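Local coordinates for glycolipid-binding domain-containing protein (Pseudomonas aeruginosa, PDB 2H1T) that is of unknown function but possibly binds glycolipids and takes part in their metabolism, at residues 22-27 against 108-113. Numbering follows the deposited sequence.
Sequences EALRLE and SPFTNT
Glu22, Leu24 and Leu26 point from strand 16-26 toward the loop that leads into helix 113-119, where Ser108 and Phe110 meet them. The strand is outermost in the chain's six-stranded antiparallel sheet, and the loop follows the first strand of the seven-stranded mixed sheet, so the contact ties the two sheets of this putative glycolipid-binding fold together. It is tight at its polar end. Glu22, with CG anti to the backbone N (chi1 173°) and the chain extended beyond it, reaches across to accept a hydrogen bond from Ser108 OG on the syn lone pair of Glu22 OE1, at 2.7 Å. The other carboxylate oxygen, OE2, is gripped by the hydroxyls of Ser33 and Tyr50, so both oxygens of this buried group are satisfied. Next to it, Leu24 crosses Phe110 at about a right angle and lays CD1 over one face of the ring, a CH-pi contact 3.7 Å from the Phe110 centroid. Leu24 CD1 sits off centre, toward the rim, nearest to Phe110 CG at 3.5 Å, while Tyr50 and Leu52 of strand 45-54 and the edge-to-face ring of Phe114 add to the packing round Phe110. Toward Leu26 the contact slackens: Leu26 CD1 approaches Phe110 CZ obliquely at 4.3 Å, and Leu26 itself is partly exposed. The strand pairs antiparallel with a strand of the second subunit, carrying the sheet across the interface. Ser108 OG also closes an ST turn, accepting Phe110 N at 3.1 Å with an N-H...O angle of 144°.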
loop_
_atom_site.group_PDB
_atom_site.type_symbol
_atom_site.label_atom_id
_atom_site.label_comp_id
_atom_site.label_asym_id
_atom_site.label_seq_id
_atom_site.Cartn_x
_atom_site.Cartn_y
_atom_site.Cartn_z
ATOM N N GLU A 22 -0.181 -9.929 1.181
ATOM C CA GLU A 22 1.160 -10.339 0.846
ATOM C C GLU A 22 1.077 -11.351 -0.295
ATOM O O GLU A 22 0.306 -12.327 -0.239
ATOM C CB GLU A 22 1.867 -10.966 2.081
ATOM C CG GLU A 22 3.213 -11.560 1.758
ATOM C CD GLU A 22 4.004 -12.073 2.937
ATOM O OE1 GLU A 22 3.413 -12.315 3.976
ATOM O OE2 GLU A 22 5.228 -12.230 2.801
ATOM N N ALA A 23 1.889 -11.100 -1.326
ATOM C CA ALA A 23 2.068 -12.023 -2.456
ATOM C C ALA A 23 3.512 -12.507 -2.501
ATOM O O ALA A 23 4.467 -11.715 -2.651
ATOM C CB ALA A 23 1.697 -11.352 -3.750
ATOM N N LEU A 24 3.679 -13.815 -2.355
ATOM C CA LEU A 24 5.008 -14.383 -2.268
ATOM C C LEU A 24 5.274 -15.419 -3.377
ATOM O O LEU A 24 4.383 -16.202 -3.739
ATOM C CB LEU A 24 5.181 -15.005 -0.885
ATOM C CG LEU A 24 6.476 -15.729 -0.524
ATOM C CD1 LEU A 24 6.657 -15.632 1.003
ATOM C CD2 LEU A 24 6.430 -17.184 -0.976
ATOM N N ARG A 25 6.508 -15.419 -3.879
ATOM C CA ARG A 25 6.969 -16.459 -4.811
ATOM C C ARG A 25 7.998 -17.340 -4.103
ATOM O O ARG A 25 8.956 -16.837 -3.523
ATOM C CB ARG A 25 7.616 -15.857 -6.054
ATOM C CG ARG A 25 7.784 -16.870 -7.177
ATOM C CD ARG A 25 8.376 -16.252 -8.444
ATOM N NE ARG A 25 9.710 -15.708 -8.189
ATOM C CZ ARG A 25 10.006 -14.423 -8.044
ATOM N NH1 ARG A 25 9.067 -13.480 -8.153
ATOM N NH2 ARG A 25 11.273 -14.075 -7.798
ATOM N N LEU A 26 7.812 -18.649 -4.192
ATOM C CA LEU A 26 8.647 -19.568 -3.461
ATOM C C LEU A 26 9.416 -20.430 -4.432
ATOM O O LEU A 26 8.837 -21.091 -5.297
ATOM C CB LEU A 26 7.802 -20.459 -2.536
ATOM C CG LEU A 26 8.597 -21.491 -1.720
ATOM C CD1 LEU A 26 9.578 -20.770 -0.769
ATOM C CD2 LEU A 26 7.654 -22.384 -0.944
ATOM N N GLU A 27 10.738 -20.415 -4.258
ATOM C CA GLU A 27 11.636 -21.420 -4.853
ATOM C C GLU A 27 12.129 -22.403 -3.794
ATOM O O GLU A 27 11.771 -22.314 -2.624
ATOM C CB GLU A 27 12.824 -20.720 -5.484
ATOM C CG GLU A 27 12.486 -19.498 -6.291
ATOM C CD GLU A 27 13.729 -18.860 -6.863
ATOM O OE1 GLU A 27 14.702 -19.590 -7.146
ATOM O OE2 GLU A 27 13.734 -17.625 -7.009
ATOM N N SER A 108 3.626 -11.327 8.706
ATOM C CA SER A 108 3.648 -12.388 7.687
ATOM C C SER A 108 3.549 -13.773 8.273
ATOM O O SER A 108 4.368 -14.177 9.093
ATOM C CB SER A 108 4.879 -12.322 6.797
ATOM O OG SER A 108 4.941 -13.429 5.895
ATOM N N PRO A 109 2.595 -14.564 7.771
ATOM C CA PRO A 109 2.565 -15.942 8.283
ATOM C C PRO A 109 3.526 -16.868 7.527
ATOM O O PRO A 109 3.685 -18.071 7.873
ATOM C CB PRO A 109 1.108 -16.334 8.058
ATOM C CG PRO A 109 0.755 -15.642 6.839
ATOM C CD PRO A 109 1.474 -14.305 6.850
ATOM N N PHE A 110 4.209 -16.324 6.525
ATOM C CA PHE A 110 5.250 -17.123 5.835
ATOM C C PHE A 110 6.272 -17.678 6.801
ATOM O O PHE A 110 6.613 -18.876 6.741
ATOM C CB PHE A 110 5.986 -16.351 4.751
ATOM C CG PHE A 110 7.110 -17.136 4.107
ATOM C CD1 PHE A 110 6.893 -18.437 3.604
ATOM C CD2 PHE A 110 8.344 -16.599 3.977
ATOM C CE1 PHE A 110 7.907 -19.172 3.016
ATOM C CE2 PHE A 110 9.367 -17.341 3.389
ATOM C CZ PHE A 110 9.150 -18.619 2.914
ATOM N N THR A 111 6.753 -16.824 7.702
ATOM C CA THR A 111 7.928 -17.187 8.478
ATOM C C THR A 111 7.719 -18.313 9.494
ATOM O O THR A 111 8.673 -18.925 9.936
ATOM C CB THR A 111 8.581 -15.948 9.137
ATOM O OG1 THR A 111 7.630 -15.237 9.958
ATOM C CG2 THR A 111 9.135 -15.029 8.049
ATOM N N ASN A 112 6.463 -18.644 9.791
ATOM C CA ASN A 112 6.152 -19.798 10.637
ATOM C C ASN A 112 6.624 -21.119 9.997
ATOM O O ASN A 112 6.816 -22.120 10.674
ATOM C CB ASN A 112 4.656 -19.858 10.891
ATOM C CG ASN A 112 4.142 -18.691 11.726
ATOM O OD1 ASN A 112 3.645 -17.695 11.190
ATOM N ND2 ASN A 112 4.338 -18.772 13.009
ATOM N N THR A 113 6.817 -21.099 8.683
ATOM C CA THR A 113 7.286 -22.276 7.959
ATOM C C THR A 113 8.700 -22.681 8.346
ATOM O O THR A 113 9.002 -23.868 8.410
ATOM C CB THR A 113 7.172 -22.021 6.457
ATOM O OG1 THR A 113 5.795 -21.862 6.148
ATOM C CG2 THR A 113 7.716 -23.184 5.628
#